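Local atomic coordinates of putative peptidyl-arginine deiminase family protein (Campylobacter jejuni subsp. jejuni serotype O:2, PDB entry 6B10), a protein that probably hydrolyses agmatine to N-carbamoylputrescine and ammonia, a step in making putrescine for polyamine biosynthesis. Residues A[41-46]-A[311-316]; A[48-53]-A[307-312]; A[228-233]-A[253-258]. All coordinates share one frame; numbering follows the deposited sequence. Where two conformers were deposited one is given.

Contact 1: residues A[41-46]-A[311-316]; sequences LQSYKE and ARVFLR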
loop_
_atom_site.group_PDB
_atom_site.type_symbol
_atom_site.label_atom_id
_atom_site.label_comp_id
_atom_site.label_asym_id
_atom_site.label_seq_id
_atom_site.Cartn_x
_atom_site.Cartn_y
_atom_site.Cartn_z
ATOM N N LEU A 41 6.227 -8.245 -16.099
ATOM C CA LEU A 41 5.412 -7.425 -16.992
ATOM C C LEU A 41 4.076 -8.090 -17.299
ATOM O O LEU A 41 3.055 -7.417 -17.408
ATOM C CB LEU A 41 6.158 -7.087 -18.293
ATOM C CG LEU A 41 6.959 -5.774 -18.350
ATOM C CD1 LEU A 41 6.121 -4.577 -17.919
ATOM C CD2 LEU A 41 8.223 -5.835 -17.514
ATOM N N GLN A 42 4.078 -9.411 -17.427
ATOM C CA GLN A 42 2.836 -10.142 -17.645
ATOM C C GLN A 42 1.921 -10.059 -16.413
ATOM O O GLN A 42 0.701 -9.919 -16.545
ATOM C CB GLN A 42 3.122 -11.604 -18.003
ATOM C CG GLN A 42 1.872 -12.418 -18.284
ATOM C CD GLN A 42 0.934 -11.708 -19.244
ATOM O OE1 GLN A 42 1.335 -11.336 -20.351
ATOM N NE2 GLN A 42 -0.314 -11.502 -18.823
ATOM N N SER A 43 2.520 -10.152 -15.228
ATOM C CA SER A 43 1.797 -9.944 -13.974
ATOM C C SER A 43 1.180 -8.543 -13.920
ATOM O O SER A 43 -0.010 -8.394 -13.627
ATOM C CB SER A 43 2.730 -10.144 -12.781
ATOM O OG SER A 43 3.359 -11.413 -12.835
ATOM N N TYR A 44 1.997 -7.529 -14.215
ATOM C CA TYR A 44 1.528 -6.137 -14.297
ATOM C C TYR A 44 0.358 -5.978 -15.245
ATOM O O TYR A 44 -0.637 -5.349 -14.897
ATOM C CB TYR A 44 2.651 -5.201 -14.741
ATOM C CG TYR A 44 3.368 -4.538 -13.601
ATOM C CD1 TYR A 44 4.341 -5.213 -12.892
ATOM C CD2 TYR A 44 3.061 -3.238 -13.224
ATOM C CE1 TYR A 44 5.003 -4.617 -11.836
ATOM C CE2 TYR A 44 3.714 -2.630 -12.170
ATOM C CZ TYR A 44 4.686 -3.324 -11.481
ATOM O OH TYR A 44 5.343 -2.737 -10.430
ATOM N N LYS A 45 0.479 -6.548 -16.440
ATOM C CA LYS A 45 -0.582 -6.466 -17.438
ATOM C C LYS A 45 -1.894 -7.009 -16.888
ATOM O O LYS A 45 -2.956 -6.427 -17.108
ATOM C CB LYS A 45 -0.185 -7.227 -18.706
ATOM C CG LYS A 45 -1.186 -7.102 -19.844
ATOM N N GLU A 46 -1.814 -8.126 -16.177
ATOM C CA GLU A 46 -2.990 -8.735 -15.574
ATOM C C GLU A 46 -3.562 -7.812 -14.502
ATOM O O GLU A 46 -4.764 -7.548 -14.475
ATOM C CB GLU A 46 -2.636 -10.094 -14.964
ATOM C CG GLU A 46 -3.842 -10.975 -14.674
ATOM C CD GLU A 46 -4.699 -11.215 -15.905
ATOM O OE1 GLU A 46 -4.130 -11.505 -16.982
ATOM O OE2 GLU A 46 -5.941 -11.103 -15.797
ATOM N N ALA A 311 0.221 -13.019 -7.574
ATOM C CA ALA A 311 1.240 -12.070 -7.108
ATOM C C ALA A 311 2.612 -12.701 -6.880
ATOM O O ALA A 311 3.508 -12.051 -6.342
ATOM C CB ALA A 311 0.770 -11.394 -5.828
ATOM N N ARG A 312 2.783 -13.948 -7.303
ATOM C CA ARG A 312 4.011 -14.703 -7.021
ATOM C C ARG A 312 5.281 -14.042 -7.548
ATOM O O ARG A 312 6.295 -13.998 -6.854
ATOM C CB ARG A 312 3.903 -16.116 -7.595
ATOM C CG ARG A 312 2.905 -16.987 -6.858
ATOM C CD ARG A 312 2.791 -18.341 -7.513
ATOM N NE ARG A 312 2.280 -18.213 -8.876
ATOM C CZ ARG A 312 2.343 -19.162 -9.802
ATOM N NH1 ARG A 312 2.897 -20.334 -9.529
ATOM N NH2 ARG A 312 1.839 -18.938 -11.005
ATOM N N VAL A 313 5.220 -13.519 -8.765
ATOM C CA VAL A 313 6.405 -12.949 -9.405
ATOM C C VAL A 313 6.857 -11.691 -8.661
ATOM O O VAL A 313 8.059 -11.477 -8.469
ATOM C CB VAL A 313 6.158 -12.640 -10.895
ATOM C CG1 VAL A 313 7.434 -12.137 -11.556
ATOM C CG2 VAL A 313 5.659 -13.881 -11.615
ATOM N N PHE A 314 5.887 -10.886 -8.215
ATOM C CA PHE A 314 6.159 -9.686 -7.413
ATOM C C PHE A 314 7.058 -9.986 -6.212
ATOM O O PHE A 314 7.942 -9.195 -5.877
ATOM C CB PHE A 314 4.856 -9.055 -6.896
ATOM C CG PHE A 314 4.024 -8.379 -7.950
ATOM C CD1 PHE A 314 3.078 -9.088 -8.675
ATOM C CD2 PHE A 314 4.147 -7.018 -8.179
ATOM C CE1 PHE A 314 2.294 -8.463 -9.630
ATOM C CE2 PHE A 314 3.367 -6.384 -9.129
ATOM C CZ PHE A 314 2.439 -7.108 -9.857
ATOM N N LEU A 315 6.823 -11.124 -5.561
ATOM C CA LEU A 315 7.551 -11.486 -4.336
ATOM C C LEU A 315 9.062 -11.680 -4.532
ATOM O O LEU A 315 9.823 -11.616 -3.560
ATOM C CB LEU A 315 6.978 -12.766 -3.720
ATOM C CG LEU A 315 5.504 -12.839 -3.312
ATOM C CD1 LEU A 315 5.228 -14.232 -2.772
ATOM C CD2 LEU A 315 5.136 -11.779 -2.282
ATOM N N ARG A 316 9.498 -11.924 -5.768
ATOM C CA ARG A 316 10.930 -12.074 -6.056
ATOM C C ARG A 316 11.733 -10.824 -5.652
ATOM O O ARG A 316 12.886 -10.940 -5.236
ATOM C CB ARG A 316 11.160 -12.437 -7.527
ATOM C CG ARG A 316 10.661 -13.834 -7.883
ATOM C CD ARG A 316 10.741 -14.141 -9.371
ATOM N NE ARG A 316 9.870 -15.261 -9.738
ATOM C CZ ARG A 316 9.688 -15.718 -10.979
ATOM N NH1 ARG A 316 10.318 -15.169 -12.011
ATOM N NH2 ARG A 316 8.866 -16.738 -11.190
HETATM O O HOH W 1 2.752 -12.555 -10.190
#
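Phe314 has CG opposite its own carbonyl carbon and beside the backbone N (chi1 -71°), and this rotation carries the ring toward helix 37-52, where the distal carbons meet Ser43 and Tyr44. Ser43 OG likewise lies anti to the carbonyl carbon, which brings the hydroxyl over Val313. The Phe314 ring meets the helix with the carbons on either side of CZ: CE1 rests on Ser43 CB at 3.6 Å, while CE2 approaches Tyr44 CE1 at the same 3.6 Å. The Tyr44 and Phe314 rings meet obliquely, through ring carbons, with centroids 5.3 Å apart and planes inclined at 31°.

Beside this greasy patch runs a polar link. Ser43 OG lies 3.6 Å from Val313 CG2 and is hydrogen-bonded to a water 2.9 Å away, and the same water accepts from Val313 N at 3.0 Å. Ser43 OG is also hydrogen-bonded to Glu39 O one turn earlier in the helix, so the hydroxyl has two partners, the water and its own helix. Val313 and Phe314 extend the patch onto Ile40, and Tyr44 leans on Pro27.

The contact thus joins a helix near the N terminus to the segment following strand 305-310, late in the chain, consistent with the closed ring of the alpha/beta-propeller fold of guanidine-modifying enzymes.

Contact 2: residues A[48-53]-A[307-312]; sequences VKVVSE and IGVDAR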
loop_
_atom_site.group_PDB
_atom_site.type_symbol
_atom_site.label_atom_id
_atom_site.label_comp_id
_atom_site.label_asym_id
_atom_site.label_seq_id
_atom_site.Cartn_x
_atom_site.Cartn_y
_atom_site.Cartn_z
ATOM N N VAL A 48 -3.060 -4.562 -14.085
ATOM C CA VAL A 48 -3.562 -3.350 -14.730
ATOM C C VAL A 48 -4.917 -3.597 -15.385
ATOM O O VAL A 48 -5.851 -2.809 -15.194
ATOM C CB VAL A 48 -2.570 -2.815 -15.788
ATOM C CG1 VAL A 48 -3.178 -1.656 -16.567
ATOM C CG2 VAL A 48 -1.276 -2.361 -15.125
ATOM N N LYS A 49 -5.027 -4.684 -16.147
ATOM C CA LYS A 49 -6.298 -5.029 -16.798
ATOM C C LYS A 49 -7.446 -5.120 -15.787
ATOM O O LYS A 49 -8.534 -4.594 -16.027
ATOM C CB LYS A 49 -6.191 -6.350 -17.581
ATOM C CG LYS A 49 -5.642 -6.198 -18.993
ATOM C CD LYS A 49 -5.696 -7.503 -19.776
ATOM N N VAL A 50 -7.197 -5.792 -14.664
ATOM C CA VAL A 50 -8.199 -5.942 -13.608
ATOM C C VAL A 50 -8.644 -4.581 -13.067
ATOM O O VAL A 50 -9.840 -4.276 -13.042
ATOM C CB VAL A 50 -7.670 -6.830 -12.460
ATOM C CG1 VAL A 50 -8.559 -6.736 -11.229
ATOM C CG2 VAL A 50 -7.583 -8.281 -12.922
ATOM N N VAL A 51 -7.675 -3.761 -12.669
ATOM C CA VAL A 51 -7.954 -2.444 -12.074
ATOM C C VAL A 51 -8.687 -1.515 -13.040
ATOM O O VAL A 51 -9.650 -0.839 -12.650
ATOM C CB VAL A 51 -6.666 -1.733 -11.611
ATOM C CG1 VAL A 51 -6.971 -0.313 -11.152
ATOM C CG2 VAL A 51 -6.000 -2.493 -10.476
ATOM N N SER A 52 -8.236 -1.504 -14.296
ATOM C CA SER A 52 -8.720 -0.562 -15.307
ATOM C C SER A 52 -10.209 -0.701 -15.567
ATOM O O SER A 52 -10.839 0.237 -16.033
ATOM C CB SER A 52 -7.939 -0.713 -16.614
ATOM O OG SER A 52 -8.222 -1.947 -17.247
ATOM N N GLU A 53 -10.764 -1.867 -15.244
ATOM C CA GLU A 53 -12.206 -2.096 -15.338
ATOM C C GLU A 53 -12.969 -1.250 -14.325
ATOM O O GLU A 53 -14.147 -0.964 -14.518
ATOM C CB GLU A 53 -12.533 -3.573 -15.096
ATOM C CG GLU A 53 -13.952 -3.974 -15.481
ATOM C CD GLU A 53 -14.441 -5.194 -14.729
ATOM O OE1 GLU A 53 -15.638 -5.224 -14.365
ATOM O OE2 GLU A 53 -13.629 -6.115 -14.499
ATOM N N ILE A 307 -11.151 -9.519 -6.000
ATOM C CA ILE A 307 -10.562 -10.152 -7.180
ATOM C C ILE A 307 -9.119 -10.553 -6.911
ATOM O O ILE A 307 -8.291 -9.718 -6.571
ATOM C CB ILE A 307 -10.630 -9.224 -8.413
ATOM C CG1 ILE A 307 -12.088 -8.921 -8.771
ATOM C CG2 ILE A 307 -9.926 -9.852 -9.616
ATOM C CD1 ILE A 307 -12.244 -7.718 -9.675
ATOM N N GLY A 308 -8.824 -11.836 -7.087
ATOM C CA GLY A 308 -7.483 -12.355 -6.855
ATOM C C GLY A 308 -6.585 -12.154 -8.061
ATOM O O GLY A 308 -6.978 -12.442 -9.178
ATOM N N VAL A 309 -5.373 -11.670 -7.830
ATOM C CA VAL A 309 -4.389 -11.505 -8.899
ATOM C C VAL A 309 -3.125 -12.227 -8.478
ATOM O O VAL A 309 -2.597 -11.990 -7.394
ATOM C CB VAL A 309 -4.065 -10.017 -9.156
ATOM C CG1 VAL A 309 -2.839 -9.872 -10.039
ATOM C CG2 VAL A 309 -5.264 -9.315 -9.777
ATOM N N ASP A 310 -2.658 -13.122 -9.340
ATOM C CA ASP A 310 -1.456 -13.899 -9.091
ATOM C C ASP A 310 -0.300 -12.958 -8.793
ATOM O O ASP A 310 0.100 -12.182 -9.653
ATOM C CB ASP A 310 -1.164 -14.761 -10.327
ATOM C CG ASP A 310 0.016 -15.695 -10.141
ATOM O OD1 ASP A 310 0.620 -15.737 -9.054
ATOM O OD2 ASP A 310 0.343 -16.403 -11.112
ATOM N N ALA A 311 0.221 -13.019 -7.574
ATOM C CA ALA A 311 1.240 -12.070 -7.108
ATOM C C ALA A 311 2.612 -12.701 -6.880
ATOM O O ALA A 311 3.508 -12.051 -6.342
ATOM C CB ALA A 311 0.770 -11.394 -5.828
ATOM N N ARG A 312 2.783 -13.948 -7.303
ATOM C CA ARG A 312 4.011 -14.703 -7.021
ATOM C C ARG A 312 5.281 -14.042 -7.548
ATOM O O ARG A 312 6.295 -13.998 -6.854
ATOM C CB ARG A 312 3.903 -16.116 -7.595
ATOM C CG ARG A 312 2.905 -16.987 -6.858
ATOM C CD ARG A 312 2.791 -18.341 -7.513
ATOM N NE ARG A 312 2.280 -18.213 -8.876
ATOM C CZ ARG A 312 2.343 -19.162 -9.802
ATOM N NH1 ARG A 312 2.897 -20.334 -9.529
ATOM N NH2 ARG A 312 1.839 -18.938 -11.005
#
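Val50 is the knuckle by which helix 37-52 leans on strand 305-310, a helix-on-sheet packing within the alpha/beta-propeller fold. Its two methyls divide the work. Val50 and Ile307 reach toward each other tip to tip, Val50 CG1 lying 3.8 Å from Ile307 CG2 and 4.1 Å from Ile307 CD1. CG2 of Val50 runs instead past Val309, in the opposite sense to that side chain, and comes to 4.0 Å from Val309 CG2. Ile307 and Val309, two apart in the strand, face the helix together, while Gly308 between them adds no side chain to the patch. Ile281 on the adjoining strand 279-284 touches both Val50 and Val309, which brings the neighbouring strand into the same apolar layer.

Away from this valine-centred patch the packing thins. Glu53 is exposed, and its side chain, deposited in two conformers, makes no contact with the strand segment. At the strand end, Asp310 and, just past it, Arg312 turn to each other instead of to the helix. The guanidinium grips the carboxylate side-on, with Arg312 NE 3.0 Å from Asp310 OD1 and Arg312 NH2 2.9 Å from Asp310 OD2.

Contact 3: residues A[228-233]-A[253-258]; sequences EEDEHY and LPIPKP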
loop_
_atom_site.group_PDB
_atom_site.type_symbol
_atom_site.label_atom_id
_atom_site.label_comp_id
_atom_site.label_asym_id
_atom_site.label_seq_id
_atom_site.Cartn_x
_atom_site.Cartn_y
_atom_site.Cartn_z
ATOM N N GLU A 228 2.227 -24.571 13.857
ATOM C CA GLU A 228 3.089 -24.304 15.013
ATOM C C GLU A 228 4.575 -24.441 14.694
ATOM O O GLU A 228 5.401 -23.769 15.300
ATOM C CB GLU A 228 2.723 -25.213 16.187
ATOM C CG GLU A 228 1.377 -24.884 16.816
ATOM C CD GLU A 228 1.119 -25.638 18.111
ATOM O OE1 GLU A 228 2.062 -25.811 18.911
ATOM O OE2 GLU A 228 -0.038 -26.045 18.338
ATOM N N GLU A 229 4.910 -25.303 13.741
ATOM C CA GLU A 229 6.302 -25.491 13.330
ATOM C C GLU A 229 6.890 -24.255 12.646
ATOM O O GLU A 229 8.102 -24.036 12.699
ATOM C CB GLU A 229 6.424 -26.699 12.394
ATOM N N ASP A 230 6.038 -23.451 12.010
ATOM C CA ASP A 230 6.494 -22.300 11.222
ATOM C C ASP A 230 7.031 -21.179 12.116
ATOM O O ASP A 230 6.475 -20.892 13.180
ATOM C CB ASP A 230 5.349 -21.780 10.339
ATOM C CG ASP A 230 5.834 -20.891 9.202
ATOM O OD1 ASP A 230 6.232 -19.738 9.468
ATOM O OD2 ASP A 230 5.809 -21.338 8.036
ATOM N N GLU A 231 8.115 -20.548 11.676
ATOM C CA GLU A 231 8.744 -19.458 12.438
ATOM C C GLU A 231 7.840 -18.232 12.624
ATOM O O GLU A 231 8.050 -17.439 13.539
ATOM C CB GLU A 231 10.071 -19.033 11.791
ATOM C CG GLU A 231 9.953 -18.458 10.387
ATOM C CD GLU A 231 11.304 -18.130 9.778
ATOM O OE1 GLU A 231 12.192 -17.647 10.515
ATOM O OE2 GLU A 231 11.475 -18.350 8.561
ATOM N N HIS A 232 6.842 -18.085 11.756
ATOM C CA HIS A 232 5.856 -17.011 11.878
ATOM C C HIS A 232 4.819 -17.239 12.972
ATOM O O HIS A 232 4.110 -16.303 13.333
ATOM C CB HIS A 232 5.111 -16.830 10.557
ATOM C CG HIS A 232 5.969 -16.331 9.443
ATOM N ND1 HIS A 232 6.447 -17.152 8.447
ATOM C CD2 HIS A 232 6.426 -15.090 9.159
ATOM C CE1 HIS A 232 7.160 -16.437 7.595
ATOM N NE2 HIS A 232 7.162 -15.182 8.004
ATOM N N TYR A 233 4.715 -18.458 13.494
ATOM C CA TYR A 233 3.609 -18.804 14.391
ATOM C C TYR A 233 3.488 -17.889 15.610
ATOM O O TYR A 233 2.433 -17.293 15.833
ATOM C CB TYR A 233 3.696 -20.263 14.857
ATOM C CG TYR A 233 2.529 -20.654 15.732
ATOM C CD1 TYR A 233 1.316 -21.030 15.171
ATOM C CD2 TYR A 233 2.626 -20.616 17.123
ATOM C CE1 TYR A 233 0.234 -21.373 15.964
ATOM C CE2 TYR A 233 1.551 -20.961 17.927
ATOM C CZ TYR A 233 0.357 -21.335 17.343
ATOM O OH TYR A 233 -0.719 -21.675 18.133
ATOM N N LEU A 253 -6.065 -13.594 8.152
ATOM C CA LEU A 253 -5.508 -13.868 6.835
ATOM C C LEU A 253 -4.394 -14.889 6.998
ATOM O O LEU A 253 -3.241 -14.512 7.160
ATOM C CB LEU A 253 -4.952 -12.581 6.220
ATOM C CG LEU A 253 -5.917 -11.401 6.103
ATOM C CD1 LEU A 253 -5.159 -10.141 5.710
ATOM C CD2 LEU A 253 -7.036 -11.698 5.108
ATOM N N PRO A 254 -4.732 -16.193 6.975
ATOM C CA PRO A 254 -3.708 -17.217 7.193
ATOM C C PRO A 254 -2.685 -17.247 6.073
ATOM O O PRO A 254 -3.050 -17.349 4.910
ATOM C CB PRO A 254 -4.509 -18.524 7.223
ATOM C CG PRO A 254 -5.773 -18.219 6.484
ATOM C CD PRO A 254 -6.069 -16.787 6.798
ATOM N N ILE A 255 -1.409 -17.158 6.425
ATOM C CA ILE A 255 -0.354 -17.139 5.415
ATOM C C ILE A 255 -0.333 -18.462 4.652
ATOM O O ILE A 255 -0.705 -19.502 5.200
ATOM C CB ILE A 255 1.041 -16.832 6.016
ATOM C CG1 ILE A 255 1.508 -17.932 6.975
ATOM C CG2 ILE A 255 1.026 -15.471 6.704
ATOM C CD1 ILE A 255 2.896 -17.700 7.554
ATOM N N PRO A 256 0.066 -18.426 3.373
ATOM C CA PRO A 256 0.100 -19.663 2.612
ATOM C C PRO A 256 1.260 -20.551 3.059
ATOM O O PRO A 256 2.073 -20.137 3.888
ATOM C CB PRO A 256 0.305 -19.180 1.176
ATOM C CG PRO A 256 1.042 -17.903 1.317
ATOM C CD PRO A 256 0.542 -17.278 2.583
ATOM N N LYS A 257 1.325 -21.765 2.526
ATOM C CA LYS A 257 2.476 -22.621 2.766
ATOM C C LYS A 257 3.708 -21.940 2.167
ATOM O O LYS A 257 3.576 -21.144 1.238
ATOM C CB LYS A 257 2.282 -24.007 2.147
ATOM C CG LYS A 257 1.126 -24.814 2.728
ATOM C CD LYS A 257 1.338 -25.162 4.192
ATOM C CE LYS A 257 0.275 -26.135 4.681
ATOM N N PRO A 258 4.901 -22.234 2.708
ATOM C CA PRO A 258 6.143 -21.630 2.219
ATOM C C PRO A 258 6.303 -21.665 0.695
ATOM O O PRO A 258 6.123 -22.720 0.083
ATOM C CB PRO A 258 7.228 -22.475 2.892
ATOM C CG PRO A 258 6.598 -22.950 4.158
ATOM C CD PRO A 258 5.132 -23.104 3.878
#
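Ile255 presses its terminal methyl against His232, and this single carbon makes most of the contact. CD1 lies 3.7 Å from His232 ND1 and 3.8 Å from His232 CB, so it meets the imidazole obliquely at the ring's attached end. The methyl gets there because CG1 of Ile255 sits between the backbone N and the carbonyl carbon (chi1 65°) and the chain is then fully extended to CD1. A looser contact lies alongside: Pro258 CG reaches to 4.3 Å from Asp230 OD2. No hydrogen bond spans the two segments, and the Asp230 carboxylate finds its partners within its own segment and at Arg265.

The second shell fixes the imidazole. Asp230 OD1 receives two donors from the same residue: His232 N, at 2.9 Å with a nearly straight N-H...O angle of 166°, through the anti lone pair, and His232 ND1, at 2.8 Å, on the syn side and with a more bent bond. The backbone bond closes an Asx turn and caps the approach to helix 233-244, while the ring bond restrains rotation of the imidazole. Asp230 O accepts from Tyr233 N, which closes a type I turn around the same residues. The other carboxylate oxygen, OD2, forms a salt bridge with Arg265, and this arginine also touches Glu231, His232 and Pro258, so both segments share a neighbour on strand 264-265.

In the fold, segment 228-233 follows strand 219-224 and starts helix 233-244, while Ile255 follows strand 249-254. The two strands are parallel neighbours, joined by a beta-alpha-beta crossover whose helix-entry turn Ile255 touches, and helix 289-300 packs on Leu253 and Pro254.

After strand 19-25 the chain enters helix 37-52, which serves contacts 1 and 2. Residues 41-46 are met by 311-316, and 48-53 by 307-312; the two loops, each spanning more than 250 residues, start on one helix and end on the same stretch, sharing Ala311 and Arg312, and their centres are 9 Å apart. Contact 3 closes a short loop around helix 233-244, nested within both. Its centre lies about 22 Å from that of contact 1 and 25 Å from that of contact 2, and it touches neither. Contact 2 ties helix 37-52 to strand 305-310 and contact 1 ties it to the loop that follows; contact 3 joins the entry to helix 233-244 to the exit of strand 249-254.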